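Local atomic coordinates of putative adhesin (Komagataella phaffii, PDB entry 5FX8), a protein that is a putative cell-surface adhesion protein, represented here by its N-terminal part, that may take part in cell-cell interaction by binding other proteins through polar and charged contacts. Residues Thr18-Asp23 and Ile153-Ala158; Thr177-Ser182 and Gly253-Asp258. All blocks are in the same frame, centred on the assembly; numbering follows the deposited sequence.

Contact 1: residues Thr18-Asp23 and Ile153-Ala158; sequences TAYLSD and IKLSNA
The ring of Tyr20 lies against the CD2 methyl of Leu155, and its hydroxyl oxygen comes near Ile153 CG2, a small apolar junction between a type I beta turn of the first cohesin-like domain and an edge strand of the second. Tyr20 opens the turn, which Asp23 closes by the backbone bond from Asp23 N to Tyr20 O, 3.2 Å. Leu155 brings its CD2 to Tyr20 CE2 at 4.3 Å, approaching the ring obliquely. Its CD1 is anti to CA (chi2 178°), which leaves CD2 as the branch turned to the tyrosine. Two residues earlier on the strand, Ile153 offers CG2 to Tyr20 OH at 4.5 Å, a looser van der Waals approach. The two segments bury 112 Å² summed over both sides, a small contact of apolar packing; the polar bonds around it run within 18-23 or to residues outside both segments. The hydroxyl of Tyr20 is hydrogen-bonded to Asp148 N, in the loop between strands 137-144 and 153-158, while Arg13 makes a cation-pi interaction with the ring. The same arginine forms a salt bridge through NE with Asp23 OD2, an oxygen that Ser11 OG also reaches, so one carboxylate oxygen gathers several partners. Tyr20 N adds to them: its bond to Asp23 OD2 is fairly straight at 159°, and it meets that oxygen from above the carboxylate plane.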
loop_
_atom_site.group_PDB
_atom_site.type_symbol
_atom_site.label_atom_id
_atom_site.label_comp_id
_atom_site.label_asym_id
_atom_site.label_seq_id
_atom_site.Cartn_x
_atom_site.Cartn_y
_atom_site.Cartn_z
ATOM N N THR C 18 40.127 -27.405 32.327
ATOM C CA THR C 18 39.116 -26.362 32.203
ATOM C C THR C 18 37.868 -26.750 32.990
ATOM O O THR C 18 37.369 -27.871 32.863
ATOM C CB THR C 18 38.780 -26.151 30.729
ATOM O OG1 THR C 18 39.940 -25.659 30.061
ATOM C CG2 THR C 18 37.677 -25.154 30.566
ATOM N N ALA C 19 37.359 -25.827 33.794
ATOM C CA ALA C 19 36.245 -26.172 34.647
ATOM C C ALA C 19 35.370 -24.955 34.867
ATOM O O ALA C 19 35.834 -23.823 34.773
ATOM C CB ALA C 19 36.729 -26.704 35.988
ATOM N N TYR C 20 34.093 -25.207 35.145
ATOM C CA TYR C 20 33.167 -24.218 35.671
ATOM C C TYR C 20 33.268 -24.168 37.189
ATOM O O TYR C 20 33.701 -25.116 37.836
ATOM C CB TYR C 20 31.729 -24.547 35.282
ATOM C CG TYR C 20 31.421 -24.400 33.838
ATOM C CD1 TYR C 20 32.160 -23.547 33.037
ATOM C CD2 TYR C 20 30.389 -25.099 33.265
ATOM C CE1 TYR C 20 31.873 -23.404 31.706
ATOM C CE2 TYR C 20 30.092 -24.961 31.919
ATOM C CZ TYR C 20 30.836 -24.114 31.153
ATOM O OH TYR C 20 30.567 -23.971 29.824
ATOM N N LEU C 21 32.845 -23.049 37.763
ATOM C CA LEU C 21 32.850 -22.976 39.208
ATOM C C LEU C 21 31.898 -23.984 39.810
ATOM O O LEU C 21 32.023 -24.304 40.993
ATOM C CB LEU C 21 32.474 -21.582 39.676
ATOM C CG LEU C 21 33.436 -20.435 39.414
ATOM C CD1 LEU C 21 32.787 -19.149 39.867
ATOM C CD2 LEU C 21 34.706 -20.668 40.171
ATOM N N SER C 22 30.953 -24.489 39.019
ATOM C CA SER C 22 29.897 -25.367 39.493
ATOM C C SER C 22 30.229 -26.842 39.321
ATOM O O SER C 22 29.408 -27.689 39.681
ATOM C CB SER C 22 28.590 -25.048 38.760
ATOM O OG SER C 22 28.648 -25.451 37.403
ATOM N N ASP C 23 31.409 -27.160 38.808
ATOM C CA ASP C 23 31.757 -28.506 38.407
ATOM C C ASP C 23 32.103 -29.395 39.594
ATOM O O ASP C 23 32.496 -28.928 40.667
ATOM C CB ASP C 23 32.927 -28.467 37.446
ATOM C CG ASP C 23 32.526 -27.995 36.089
ATOM O OD1 ASP C 23 31.302 -27.897 35.836
ATOM O OD2 ASP C 23 33.430 -27.755 35.269
ATOM N N ILE C 153 24.377 -24.817 26.054
ATOM C CA ILE C 153 24.934 -25.539 27.180
ATOM C C ILE C 153 23.799 -25.986 28.097
ATOM O O ILE C 153 22.660 -25.562 27.955
ATOM C CB ILE C 153 25.970 -24.711 27.949
ATOM C CG1 ILE C 153 25.326 -23.469 28.539
ATOM C CG2 ILE C 153 27.105 -24.349 27.039
ATOM C CD1 ILE C 153 26.265 -22.681 29.372
ATOM N N LYS C 154 24.135 -26.875 29.039
ATOM C CA LYS C 154 23.221 -27.424 30.030
ATOM C C LYS C 154 23.855 -27.276 31.410
ATOM O O LYS C 154 25.055 -27.488 31.559
ATOM C CB LYS C 154 22.932 -28.889 29.720
ATOM C CG LYS C 154 21.582 -29.327 30.198
ATOM C CD LYS C 154 21.637 -30.592 30.968
ATOM C CE LYS C 154 22.119 -31.696 30.118
ATOM N NZ LYS C 154 22.096 -32.946 30.898
ATOM N N LEU C 155 23.071 -26.896 32.420
ATOM C CA LEU C 155 23.570 -26.709 33.784
ATOM C C LEU C 155 22.666 -27.415 34.793
ATOM O O LEU C 155 21.452 -27.458 34.603
ATOM C CB LEU C 155 23.677 -25.214 34.132
ATOM C CG LEU C 155 24.568 -24.360 33.216
ATOM C CD1 LEU C 155 24.560 -22.910 33.632
ATOM C CD2 LEU C 155 25.987 -24.858 33.170
ATOM N N SER C 156 23.254 -27.984 35.857
ATOM C CA SER C 156 22.530 -28.659 36.935
ATOM C C SER C 156 22.546 -27.794 38.182
ATOM O O SER C 156 23.518 -27.094 38.447
ATOM C CB SER C 156 23.151 -30.012 37.322
ATOM O OG SER C 156 23.362 -30.899 36.244
ATOM N N ASN C 157 21.493 -27.865 38.979
ATOM C CA ASN C 157 21.500 -27.201 40.274
ATOM C C ASN C 157 20.720 -28.062 41.242
ATOM O O ASN C 157 19.531 -28.300 41.037
ATOM C CB ASN C 157 20.890 -25.803 40.218
ATOM C CG ASN C 157 21.725 -24.817 39.408
ATOM O OD1 ASN C 157 22.740 -24.296 39.885
ATOM N ND2 ASN C 157 21.281 -24.533 38.179
ATOM N N ALA C 158 21.366 -28.533 42.291
ATOM C CA ALA C 158 20.631 -29.292 43.287
ATOM C C ALA C 158 19.667 -28.370 44.017
ATOM O O ALA C 158 20.044 -27.278 44.441
ATOM C CB ALA C 158 21.591 -29.944 44.274
#

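Contact 2: residues Thr177-Ser182 and Gly253-Asp258; sequences TNIDIS and GELADD
Gly253 and Thr177 meet through their main chains: Gly253 N donates to Thr177 O over 3.3 Å, straight at 165° but long enough to rank as weak. The CA atoms of Gly253 and Thr177 are 5.7 Å apart, the nearest pair in the register. Beyond this bond the backbones diverge, and a single apolar pair completes the first shell, with Ile179 CD1 resting 4.4 Å from Leu255 CD2. Ile179 carries CD1 anti to CA (chi2 180°), which stretches its longer branch out to the leucine. Both side chains point inward and both also pack on Ile169 and Leu261, residues of the facing sheet, so the pair belongs to the core between two sheets.

Further out, the bond from Gly253 carries on the antiparallel ladder between strands 176-186 and 246-252, after Ile179 with Phe251 and Ile181 with Leu249. At the backbone angles of Gly253 a CB would be jammed against the carbonyl O of the residue before, which by itself calls for glycine, and the chain then leaves the sheet. Beside the backbone bond, Thr177 OG1 donates to Asn178 OD1 within the strand at 2.9 Å, with the donor tilted 17° from the carbonyl plane, while Asn178 ND2 is held by Glu238 OE1. The outermost layer is another protein: Arg403 of the lipoxygenase chain forms a salt bridge with Glu254 OE2 and a weak hydrogen bond with Thr177 O.

Thr177 and Asn178 both face Thr285 on strand 275-286, which makes a classic beta bulge, here at the rim of a two-sheet beta sandwich assigned to the second cohesin-like domain.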
loop_
_atom_site.group_PDB
_atom_site.type_symbol
_atom_site.label_atom_id
_atom_site.label_comp_id
_atom_site.label_asym_id
_atom_site.label_seq_id
_atom_site.Cartn_x
_atom_site.Cartn_y
_atom_site.Cartn_z
ATOM N N THR C 177 16.669 -18.234 14.509
ATOM C CA THR C 177 15.251 -18.000 14.250
ATOM C C THR C 177 14.324 -19.008 14.918
ATOM O O THR C 177 13.217 -18.635 15.316
ATOM C CB THR C 177 14.961 -18.001 12.736
ATOM O OG1 THR C 177 15.114 -19.321 12.204
ATOM C CG2 THR C 177 15.920 -17.079 12.018
ATOM N N ASN C 178 14.735 -20.266 15.061
ATOM C CA ASN C 178 13.906 -21.252 15.727
ATOM C C ASN C 178 14.748 -22.105 16.664
ATOM O O ASN C 178 15.929 -22.353 16.426
ATOM C CB ASN C 178 13.170 -22.125 14.717
ATOM C CG ASN C 178 12.248 -21.320 13.853
ATOM O OD1 ASN C 178 12.688 -20.651 12.925
ATOM N ND2 ASN C 178 10.960 -21.358 14.161
ATOM N N ILE C 179 14.118 -22.536 17.748
ATOM C CA ILE C 179 14.768 -23.331 18.771
ATOM C C ILE C 179 13.854 -24.481 19.140
ATOM O O ILE C 179 12.712 -24.262 19.549
ATOM C CB ILE C 179 15.093 -22.501 20.018
ATOM C CG1 ILE C 179 15.993 -21.332 19.639
ATOM C CG2 ILE C 179 15.729 -23.392 21.051
ATOM C CD1 ILE C 179 16.369 -20.447 20.790
ATOM N N ASP C 180 14.368 -25.701 19.016
ATOM C CA ASP C 180 13.683 -26.920 19.416
ATOM C C ASP C 180 14.436 -27.608 20.548
ATOM O O ASP C 180 15.636 -27.849 20.438
ATOM C CB ASP C 180 13.572 -27.868 18.237
ATOM C CG ASP C 180 12.928 -27.228 17.058
ATOM O OD1 ASP C 180 11.848 -26.631 17.245
ATOM O OD2 ASP C 180 13.499 -27.304 15.952
ATOM N N ILE C 181 13.727 -27.967 21.611
ATOM C CA ILE C 181 14.327 -28.583 22.786
ATOM C C ILE C 181 13.509 -29.799 23.192
ATOM O O ILE C 181 12.277 -29.748 23.215
ATOM C CB ILE C 181 14.418 -27.570 23.947
ATOM C CG1 ILE C 181 15.338 -26.420 23.576
ATOM C CG2 ILE C 181 14.951 -28.213 25.176
ATOM C CD1 ILE C 181 15.012 -25.174 24.289
ATOM N N SER C 182 14.185 -30.894 23.512
ATOM C CA SER C 182 13.541 -32.019 24.176
ATOM C C SER C 182 14.482 -32.607 25.221
ATOM O O SER C 182 15.686 -32.709 24.986
ATOM C CB SER C 182 13.144 -33.091 23.182
ATOM O OG SER C 182 14.307 -33.585 22.568
ATOM N N GLY C 253 11.458 -16.784 17.412
ATOM C CA GLY C 253 11.636 -15.422 17.858
ATOM C C GLY C 253 13.027 -14.965 17.512
ATOM O O GLY C 253 13.829 -15.700 16.943
ATOM N N GLU C 254 13.286 -13.738 17.854
ATOM C CA GLU C 254 14.521 -13.093 17.478
ATOM C C GLU C 254 15.391 -13.069 18.720
ATOM O O GLU C 254 15.102 -12.358 19.684
ATOM C CB GLU C 254 14.255 -11.694 16.930
ATOM C CG GLU C 254 13.293 -11.636 15.725
ATOM C CD GLU C 254 13.952 -12.044 14.405
ATOM O OE1 GLU C 254 14.643 -11.211 13.782
ATOM O OE2 GLU C 254 13.800 -13.201 13.990
ATOM N N LEU C 255 16.434 -13.865 18.713
ATOM C CA LEU C 255 17.383 -13.855 19.809
ATOM C C LEU C 255 18.536 -12.952 19.394
ATOM O O LEU C 255 19.249 -13.241 18.429
ATOM C CB LEU C 255 17.837 -15.270 20.134
ATOM C CG LEU C 255 18.346 -15.472 21.555
ATOM C CD1 LEU C 255 17.259 -15.172 22.558
ATOM C CD2 LEU C 255 18.859 -16.874 21.689
ATOM N N ALA C 256 18.683 -11.837 20.100
ATOM C CA ALA C 256 19.671 -10.841 19.753
ATOM C C ALA C 256 21.080 -11.384 19.952
ATOM O O ALA C 256 21.330 -12.309 20.729
ATOM C CB ALA C 256 19.471 -9.579 20.582
ATOM N N ASP C 257 22.008 -10.766 19.233
ATOM C CA ASP C 257 23.398 -11.180 19.263
ATOM C C ASP C 257 23.978 -11.171 20.676
ATOM O O ASP C 257 24.845 -11.989 20.992
ATOM C CB ASP C 257 24.185 -10.271 18.330
ATOM C CG ASP C 257 25.650 -10.386 18.527
ATOM O OD1 ASP C 257 26.238 -11.348 17.990
ATOM O OD2 ASP C 257 26.214 -9.514 19.216
ATOM N N ASP C 258 23.505 -10.284 21.547
ATOM C CA ASP C 258 24.034 -10.163 22.898
ATOM C C ASP C 258 23.129 -10.795 23.950
ATOM O O ASP C 258 23.243 -10.472 25.131
ATOM C CB ASP C 258 24.267 -8.689 23.234
ATOM C CG ASP C 258 22.973 -7.939 23.538
ATOM O OD1 ASP C 258 21.978 -8.088 22.801
ATOM O OD2 ASP C 258 22.948 -7.196 24.538
#

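How the contacts relate
After strand 4-11 the chain reaches 18-23, a short strand and a turn, and then runs through 129 intervening residues, 58 of them strand, before 153-158 closes contact 1. Contact 2 opens only afterwards, at 177-182, and closes at 253-258 across a shorter loop of 70 residues. The two are therefore in series, neither nested nor crossed. Contact 1 joins the two cohesin-like regions near the centre of the chain; contact 2 stays within the second, tying strand 176-186 to the loop between strands 246-252 and 260-268. Their centres lie 22 Å apart, with nearest atoms about 8 Å apart, and they do not touch.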